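Local coordinates for protein Bd3459 (Bdellovibrio bacteriovorus, PDB 5CEC) that is probably a serine-type D-Ala-D-Ala peptidase of the S13 family, a predatory endopeptidase that forms a complex with an ankyrin-repeat immunity protein, at residues A[119-131]-A[426-438]. The protein carries 1 engineered substitution. Sequence-based numbering, arbitrary orientation.
Sequences NMSYFLISELNRM and PLPFDKYSYLTKA
F123 and F429 lie nearly flat on one another, an offset stack with planes 8° apart and centroids separated by 4.3 Å. F123 has its CG anti to the backbone N (chi1 -177°), which swings the ring out from the helix toward the tail, into the hollow between F429 and S433. Its CB adds a CH-pi contact over the face of F429. E127 CG backs the opposite face of F123 near its rim, while S433 O lies in its plane at the edge, 3.4 Å from F123 CE2. Beside the stack, M120 SD packs against F429 CB at 3.9 Å, and the P428 ring is a bump that nests against the helix in the dip between the CB atoms of N119 and M120. The contact lays the C-terminal tail along helix 118-130, just before the tail becomes strand 436-437, the outermost strand of a mixed sheet, hydrogen-bonded through T436 to V234. The same helix packs its M120 and F123 side chains on L235 of strand 231-236. Within the tail, between F429 and Y434, a type I turn from D430 to S433, with an Asx turn at D430, bulges away from the helix. Further along, L435 is the main knob: its CD1 drops into a pocket walled by L124, L128, E127 CB and M131, whose SD comes to 3.6 Å. E127, bent at chi2 (-65°), curls its carboxylate over the tail, where OE1 accepts a hydrogen bond from L435 N at 2.8 Å, met on the anti side. R130 holds that carboxylate side-on, with NH2 to OE1 on the syn lone pair and NE to OE2, which should fix its rotation and probably favour the charged form. The Y434 ring presents its edge to E127, CD1 lying 3.3 Å from OE2, and its hydroxyl is hydrogen-bonded to Q204 N.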
ATOM      1  N   ASN A 119       1.263  12.235 -13.108  1.00 15.63           N
ATOM      2  CA  ASN A 119       2.287  11.596 -13.948  1.00 15.28           C
ATOM      3  C   ASN A 119       1.775  11.260 -15.343  1.00 14.80           C
ATOM      4  O   ASN A 119       2.494  11.462 -16.343  1.00 16.70           O
ATOM      5  CB  ASN A 119       2.884  10.402 -13.230  1.00 16.43           C
ATOM      6  CG  ASN A 119       3.699  10.808 -12.042  1.00 17.31           C
ATOM      7  OD1 ASN A 119       4.377  11.811 -12.110  1.00 18.39           O
ATOM      8  ND2 ASN A 119       3.620  10.076 -10.950  1.00 18.80           N
ATOM      9  N   MET A 120       0.530  10.788 -15.460  1.00 15.18           N
ATOM     10  CA  MET A 120      -0.061  10.630 -16.790  1.00 14.82           C
ATOM     11  C   MET A 120      -0.180  11.967 -17.535  1.00 15.27           C
ATOM     12  O   MET A 120      -0.005  12.032 -18.749  1.00 15.94           O
ATOM     13  CB  MET A 120      -1.378   9.863 -16.724  1.00 15.71           C
ATOM     14  CG  MET A 120      -1.890   9.520 -18.095  1.00 15.32           C
ATOM     15  SD  MET A 120      -0.774   8.446 -19.004  1.00 19.60           S
ATOM     16  CE  MET A 120      -1.881   7.281 -19.760  1.00 18.57           C
ATOM     17  N   SER A 121      -0.458  13.030 -16.793  1.00 15.70           N
ATOM     18  CA  SER A 121      -0.569  14.367 -17.378  1.00 15.37           C
ATOM     19  C   SER A 121       0.783  14.810 -17.917  1.00 16.06           C
ATOM     20  O   SER A 121       0.860  15.345 -19.024  1.00 16.76           O
ATOM     21  CB  SER A 121      -1.090  15.391 -16.363  1.00 15.93           C
ATOM     22  OG  SER A 121      -2.438  15.126 -16.033  1.00 17.11           O
ATOM     23  N   TYR A 122       1.842  14.586 -17.138  1.00 15.12           N
ATOM     24  CA  TYR A 122       3.187  14.891 -17.612  1.00 16.58           C
ATOM     25  C   TYR A 122       3.525  14.136 -18.884  1.00 16.39           C
ATOM     26  O   TYR A 122       4.106  14.694 -19.808  1.00 17.10           O
ATOM     27  CB  TYR A 122       4.238  14.555 -16.551  1.00 16.70           C
ATOM     28  CG  TYR A 122       4.295  15.437 -15.307  1.00 16.83           C
ATOM     29  CD1 TYR A 122       3.551  16.619 -15.184  1.00 17.32           C
ATOM     30  CD2 TYR A 122       5.104  15.066 -14.252  1.00 17.87           C
ATOM     31  CE1 TYR A 122       3.627  17.403 -14.043  1.00 18.26           C
ATOM     32  CE2 TYR A 122       5.189  15.835 -13.113  1.00 18.13           C
ATOM     33  CZ  TYR A 122       4.464  16.997 -13.010  1.00 18.00           C
ATOM     34  OH  TYR A 122       4.580  17.731 -11.869  1.00 19.05           O
ATOM     35  N   PHE A 123       3.168  12.864 -18.929  1.00 15.99           N
ATOM     36  CA  PHE A 123       3.386  12.069 -20.143  1.00 15.34           C
ATOM     37  C   PHE A 123       2.579  12.611 -21.308  1.00 15.78           C
ATOM     38  O   PHE A 123       3.100  12.743 -22.421  1.00 17.50           O
ATOM     39  CB  PHE A 123       3.073  10.605 -19.893  1.00 15.89           C
ATOM     40  CG  PHE A 123       3.343   9.720 -21.082  1.00 16.13           C
ATOM     41  CD1 PHE A 123       4.651   9.462 -21.518  1.00 17.94           C
ATOM     42  CD2 PHE A 123       2.304   9.192 -21.806  1.00 17.44           C
ATOM     43  CE1 PHE A 123       4.891   8.678 -22.634  1.00 18.57           C
ATOM     44  CE2 PHE A 123       2.547   8.403 -22.926  1.00 18.17           C
ATOM     45  CZ  PHE A 123       3.836   8.156 -23.342  1.00 19.28           C
ATOM     46  N   LEU A 124       1.324  12.947 -21.064  1.00 15.46           N
ATOM     47  CA  LEU A 124       0.510  13.507 -22.133  1.00 16.54           C
ATOM     48  C   LEU A 124       1.110  14.812 -22.673  1.00 16.86           C
ATOM     49  O   LEU A 124       1.126  15.034 -23.888  1.00 17.17           O
ATOM     50  CB  LEU A 124      -0.937  13.722 -21.688  1.00 16.22           C
ATOM     51  CG  LEU A 124      -1.874  14.438 -22.667  1.00 16.49           C
ATOM     52  CD1 LEU A 124      -1.847  13.751 -24.026  1.00 17.23           C
ATOM     53  CD2 LEU A 124      -3.271  14.538 -22.124  1.00 17.88           C
ATOM     54  N   ILE A 125       1.565  15.672 -21.764  1.00 16.40           N
ATOM     55  CA  ILE A 125       2.160  16.938 -22.187  1.00 17.56           C
ATOM     56  C   ILE A 125       3.434  16.709 -22.985  1.00 18.86           C
ATOM     57  O   ILE A 125       3.644  17.367 -24.030  1.00 19.74           O
ATOM     58  CB  ILE A 125       2.347  17.899 -21.004  1.00 18.09           C
ATOM     59  CG1 ILE A 125       0.985  18.320 -20.462  1.00 19.59           C
ATOM     60  CG2 ILE A 125       3.144  19.131 -21.410  1.00 19.86           C
ATOM     61  CD1 ILE A 125       1.009  18.876 -19.070  1.00 21.36           C
ATOM     62  N   SER A 126       4.281  15.809 -22.502  1.00 18.41           N
ATOM     63  CA  SER A 126       5.461  15.394 -23.274  1.00 18.55           C
ATOM     64  C   SER A 126       5.061  14.922 -24.696  1.00 18.98           C
ATOM     65  O   SER A 126       5.671  15.312 -25.698  1.00 19.95           O
ATOM     66  CB  SER A 126       6.196  14.270 -22.544  1.00 19.69           C
ATOM     67  OG  SER A 126       7.210  13.725 -23.348  1.00 20.45           O
ATOM     68  N   GLU A 127       4.017  14.115 -24.772  1.00 17.70           N
ATOM     69  CA  GLU A 127       3.538  13.622 -26.062  1.00 18.88           C
ATOM     70  C   GLU A 127       2.982  14.721 -26.943  1.00 18.98           C
ATOM     71  O   GLU A 127       3.246  14.717 -28.144  1.00 20.01           O
ATOM     72  CB  GLU A 127       2.471  12.546 -25.853  1.00 17.83           C
ATOM     73  CG  GLU A 127       3.086  11.213 -25.442  1.00 18.45           C
ATOM     74  CD  GLU A 127       3.950  10.665 -26.552  1.00 19.68           C
ATOM     75  OE1 GLU A 127       3.369  10.154 -27.518  1.00 20.65           O
ATOM     76  OE2 GLU A 127       5.197  10.851 -26.539  1.00 21.61           O
ATOM     77  N   LEU A 128       2.194  15.637 -26.378  1.00 18.71           N
ATOM     78  CA  LEU A 128       1.706  16.778 -27.158  1.00 19.50           C
ATOM     79  C   LEU A 128       2.893  17.531 -27.740  1.00 19.98           C
ATOM     80  O   LEU A 128       2.912  17.832 -28.947  1.00 20.32           O
ATOM     81  CB  LEU A 128       0.809  17.694 -26.310  1.00 20.35           C
ATOM     82  CG  LEU A 128      -0.538  17.072 -25.903  1.00 20.24           C
ATOM     83  CD1 LEU A 128      -1.198  17.928 -24.836  1.00 21.73           C
ATOM     84  CD2 LEU A 128      -1.481  16.876 -27.059  1.00 22.30           C
ATOM     85  N   ASN A 129       3.887  17.812 -26.893  1.00 20.40           N
ATOM     86  CA  ASN A 129       5.087  18.495 -27.377  1.00 20.17           C
ATOM     87  C   ASN A 129       5.827  17.715 -28.473  1.00 21.42           C
ATOM     88  O   ASN A 129       6.298  18.306 -29.444  1.00 23.60           O
ATOM     89  CB  ASN A 129       6.050  18.813 -26.233  1.00 20.82           C
ATOM     90  CG  ASN A 129       5.589  19.942 -25.318  1.00 21.70           C
ATOM     91  OD1 ASN A 129       6.332  20.278 -24.399  1.00 25.37           O
ATOM     92  ND2 ASN A 129       4.423  20.527 -25.542  1.00 22.50           N
ATOM     93  N   ARG A 130       5.908  16.392 -28.309  1.00 21.84           N
ATOM     94  CA  ARG A 130       6.518  15.545 -29.343  1.00 23.83           C
ATOM     95  C   ARG A 130       5.806  15.705 -30.688  1.00 24.83           C
ATOM     96  O   ARG A 130       6.459  15.661 -31.729  1.00 29.91           O
ATOM     97  CB  ARG A 130       6.518  14.079 -28.904  1.00 24.78           C
ATOM     98  CG  ARG A 130       7.328  13.169 -29.818  1.00 28.40           C
ATOM     99  CD  ARG A 130       7.453  11.755 -29.302  1.00 30.08           C
ATOM    100  NE  ARG A 130       6.146  11.090 -29.225  1.00 32.07           N
ATOM    101  CZ  ARG A 130       5.528  10.439 -30.217  1.00 35.80           C
ATOM    102  NH1 ARG A 130       6.071  10.336 -31.444  1.00 40.48           N
ATOM    103  NH2 ARG A 130       4.338   9.886 -29.983  1.00 36.37           N
ATOM    104  N   MET A 131       4.480  15.910 -30.635  1.00 23.89           N
ATOM    105  CA  MET A 131       3.644  16.155 -31.806  1.00 25.48           C
ATOM    106  C   MET A 131       3.628  17.605 -32.284  1.00 24.51           C
ATOM    107  O   MET A 131       2.866  17.935 -33.186  1.00 25.73           O
ATOM    108  CB  MET A 131       2.195  15.760 -31.505  1.00 27.56           C
ATOM    109  CG  MET A 131       2.019  14.340 -31.090  1.00 30.97           C
ATOM    110  SD  MET A 131       0.349  13.916 -31.514  1.00 42.41           S
ATOM    111  CE  MET A 131       0.619  13.531 -33.245  1.00 41.39           C
ATOM    112  N   PRO A 426       5.782  -0.047 -11.740  1.00 18.30           N
ATOM    113  CA  PRO A 426       4.517   0.243 -12.387  1.00 18.42           C
ATOM    114  C   PRO A 426       4.299   1.753 -12.525  1.00 18.10           C
ATOM    115  O   PRO A 426       4.335   2.481 -11.523  1.00 23.09           O
ATOM    116  CB  PRO A 426       3.498  -0.445 -11.471  1.00 17.89           C
ATOM    117  CG  PRO A 426       4.154  -0.465 -10.133  1.00 17.24           C
ATOM    118  CD  PRO A 426       5.608  -0.594 -10.397  1.00 17.60           C
ATOM    119  N   LEU A 427       4.152   2.229 -13.757  1.00 15.98           N
ATOM    120  CA  LEU A 427       3.806   3.611 -14.059  1.00 16.20           C
ATOM    121  C   LEU A 427       2.422   3.637 -14.692  1.00 15.67           C
ATOM    122  O   LEU A 427       1.897   2.587 -15.102  1.00 16.36           O
ATOM    123  CB  LEU A 427       4.839   4.218 -15.034  1.00 16.16           C
ATOM    124  CG  LEU A 427       6.283   4.208 -14.557  1.00 18.54           C
ATOM    125  CD1 LEU A 427       7.170   4.912 -15.580  1.00 19.50           C
ATOM    126  CD2 LEU A 427       6.481   4.801 -13.190  1.00 22.29           C
ATOM    127  N   PRO A 428       1.823   4.827 -14.826  1.00 15.78           N
ATOM    128  CA  PRO A 428       0.495   4.905 -15.423  1.00 15.26           C
ATOM    129  C   PRO A 428       0.475   4.667 -16.920  1.00 15.35           C
ATOM    130  O   PRO A 428      -0.595   4.506 -17.491  1.00 16.27           O
ATOM    131  CB  PRO A 428       0.023   6.343 -15.099  1.00 16.86           C
ATOM    132  CG  PRO A 428       0.886   6.775 -13.937  1.00 17.31           C
ATOM    133  CD  PRO A 428       2.212   6.109 -14.204  1.00 16.78           C
ATOM    134  N   PHE A 429       1.657   4.627 -17.529  1.00 15.72           N
ATOM    135  CA  PHE A 429       1.846   4.493 -18.972  1.00 16.15           C
ATOM    136  C   PHE A 429       2.995   3.517 -19.206  1.00 16.43           C
ATOM    137  O   PHE A 429       3.810   3.271 -18.291  1.00 17.89           O
ATOM    138  CB  PHE A 429       2.128   5.869 -19.612  1.00 16.24           C
ATOM    139  CG  PHE A 429       3.257   6.616 -18.961  1.00 16.17           C
ATOM    140  CD1 PHE A 429       4.569   6.412 -19.354  1.00 18.27           C
ATOM    141  CD2 PHE A 429       3.007   7.538 -17.949  1.00 16.37           C
ATOM    142  CE1 PHE A 429       5.587   7.076 -18.736  1.00 18.59           C
ATOM    143  CE2 PHE A 429       4.037   8.224 -17.335  1.00 16.79           C
ATOM    144  CZ  PHE A 429       5.328   7.983 -17.735  1.00 17.95           C
ATOM    145  N   ASP A 430       3.106   3.014 -20.433  1.00 16.40           N
ATOM    146  CA  ASP A 430       4.261   2.204 -20.822  1.00 18.69           C
ATOM    147  C   ASP A 430       4.638   2.541 -22.260  1.00 19.42           C
ATOM    148  O   ASP A 430       4.155   3.521 -22.801  1.00 18.48           O
ATOM    149  CB  ASP A 430       4.011   0.715 -20.553  1.00 18.90           C
ATOM    150  CG  ASP A 430       3.048   0.075 -21.546  1.00 20.23           C
ATOM    151  OD1 ASP A 430       2.459   0.786 -22.390  1.00 18.63           O
ATOM    152  OD2 ASP A 430       2.888  -1.170 -21.497  1.00 24.64           O
ATOM    153  N   LYS A 431       5.460   1.702 -22.882  1.00 20.86           N
ATOM    154  CA  LYS A 431       5.933   1.953 -24.254  1.00 22.00           C
ATOM    155  C   LYS A 431       4.849   1.846 -25.340  1.00 22.45           C
ATOM    156  O   LYS A 431       5.108   2.184 -26.487  1.00 24.38           O
ATOM    157  CB  LYS A 431       7.149   1.070 -24.564  1.00 25.61           C
ATOM    158  CG  LYS A 431       6.824  -0.399 -24.807  1.00 29.74           C
ATOM    159  CD  LYS A 431       8.067  -1.228 -25.128  1.00 35.22           C
ATOM    160  CE  LYS A 431       8.908  -1.516 -23.897  1.00 39.35           C
ATOM    161  NZ  LYS A 431      10.157  -2.253 -24.236  1.00 43.62           N
ATOM    162  N   TYR A 432       3.626   1.430 -24.978  1.00 21.51           N
ATOM    163  CA  TYR A 432       2.493   1.452 -25.923  1.00 22.05           C
ATOM    164  C   TYR A 432       1.522   2.593 -25.688  1.00 20.67           C
ATOM    165  O   TYR A 432       0.497   2.683 -26.354  1.00 24.05           O
ATOM    166  CB  TYR A 432       1.786   0.088 -25.959  1.00 25.17           C
ATOM    167  CG  TYR A 432       2.720  -1.011 -26.399  1.00 28.54           C
ATOM    168  CD1 TYR A 432       3.004  -1.220 -27.759  1.00 33.39           C
ATOM    169  CD2 TYR A 432       3.363  -1.816 -25.462  1.00 30.16           C
ATOM    170  CE1 TYR A 432       3.890  -2.209 -28.154  1.00 37.08           C
ATOM    171  CE2 TYR A 432       4.232  -2.825 -25.858  1.00 35.05           C
ATOM    172  CZ  TYR A 432       4.502  -2.999 -27.198  1.00 37.30           C
ATOM    173  OH  TYR A 432       5.365  -3.987 -27.591  1.00 47.61           O
ATOM    174  N   SER A 433       1.880   3.501 -24.767  1.00 19.12           N
ATOM    175  CA  SER A 433       1.019   4.615 -24.411  1.00 19.16           C
ATOM    176  C   SER A 433       1.199   5.855 -25.254  1.00 19.90           C
ATOM    177  O   SER A 433       0.430   6.798 -25.116  1.00 19.58           O
ATOM    178  CB  SER A 433       1.233   5.002 -22.942  1.00 17.98           C
ATOM    179  OG  SER A 433       0.899   3.923 -22.066  1.00 17.25           O
ATOM    180  N   TYR A 434       2.194   5.865 -26.135  1.00 19.28           N
ATOM    181  CA  TYR A 434       2.432   7.027 -26.970  1.00 19.95           C
ATOM    182  C   TYR A 434       1.169   7.434 -27.724  1.00 19.23           C
ATOM    183  O   TYR A 434       0.393   6.584 -28.167  1.00 20.28           O
ATOM    184  CB  TYR A 434       3.543   6.763 -27.962  1.00 19.89           C
ATOM    185  CG  TYR A 434       4.896   6.507 -27.331  1.00 21.59           C
ATOM    186  CD1 TYR A 434       5.606   7.542 -26.742  1.00 22.42           C
ATOM    187  CD2 TYR A 434       5.492   5.241 -27.362  1.00 22.52           C
ATOM    188  CE1 TYR A 434       6.854   7.340 -26.203  1.00 23.63           C
ATOM    189  CE2 TYR A 434       6.746   5.030 -26.811  1.00 23.40           C
ATOM    190  CZ  TYR A 434       7.415   6.084 -26.219  1.00 22.69           C
ATOM    191  OH  TYR A 434       8.662   5.915 -25.692  1.00 24.85           O
ATOM    192  N   LEU A 435       0.962   8.734 -27.877  1.00 19.69           N
ATOM    193  CA  LEU A 435      -0.186   9.220 -28.621  1.00 21.70           C
ATOM    194  C   LEU A 435      -0.107   8.750 -30.039  1.00 22.57           C
ATOM    195  O   LEU A 435       0.870   9.028 -30.722  1.00 27.85           O
ATOM    196  CB  LEU A 435      -0.223  10.721 -28.716  1.00 27.44           C
ATOM    197  CG  LEU A 435      -0.889  11.603 -27.739  1.00 28.48           C
ATOM    198  CD1 LEU A 435      -0.781  13.064 -28.174  1.00 25.30           C
ATOM    199  CD2 LEU A 435      -2.353  11.193 -27.560  1.00 25.45           C
ATOM    200  N   THR A 436      -1.177   8.123 -30.500  1.00 21.87           N
ATOM    201  CA  THR A 436      -1.169   7.504 -31.815  1.00 22.77           C
ATOM    202  C   THR A 436      -2.531   7.706 -32.475  1.00 19.92           C
ATOM    203  O   THR A 436      -3.551   7.747 -31.794  1.00 21.16           O
ATOM    204  CB  THR A 436      -0.871   6.015 -31.661  1.00 27.51           C
ATOM    205  OG1 THR A 436       0.270   5.874 -30.797  1.00 31.13           O
ATOM    206  CG2 THR A 436      -0.552   5.395 -32.998  1.00 29.50           C
ATOM    207  N   LYS A 437      -2.561   7.835 -33.793  1.00 22.91           N
ATOM    208  CA  LYS A 437      -3.829   7.921 -34.500  1.00 25.03           C
ATOM    209  C   LYS A 437      -4.659   6.696 -34.219  1.00 27.98           C
ATOM    210  O   LYS A 437      -4.133   5.576 -34.186  1.00 31.86           O
ATOM    211  CB  LYS A 437      -3.588   8.006 -35.999  1.00 32.45           C
ATOM    212  CG  LYS A 437      -3.259   9.397 -36.507  1.00 37.90           C
ATOM    213  CD  LYS A 437      -3.441   9.495 -38.032  1.00 42.49           C
ATOM    214  CE  LYS A 437      -4.917   9.466 -38.437  1.00 47.77           C
ATOM    215  NZ  LYS A 437      -5.140   9.470 -39.908  1.00 52.38           N
ATOM    216  N   ALA A 438      -5.958   6.898 -34.060  1.00 31.79           N
ATOM    217  CA  ALA A 438      -6.894   5.793 -33.831  1.00 38.04           C
ATOM    218  C   ALA A 438      -6.932   4.827 -35.013  1.00 39.80           C
ATOM    219  O   ALA A 438      -7.121   3.611 -34.822  1.00 46.51           O
ATOM    220  CB  ALA A 438      -8.286   6.336 -33.555  1.00 40.16           C
TER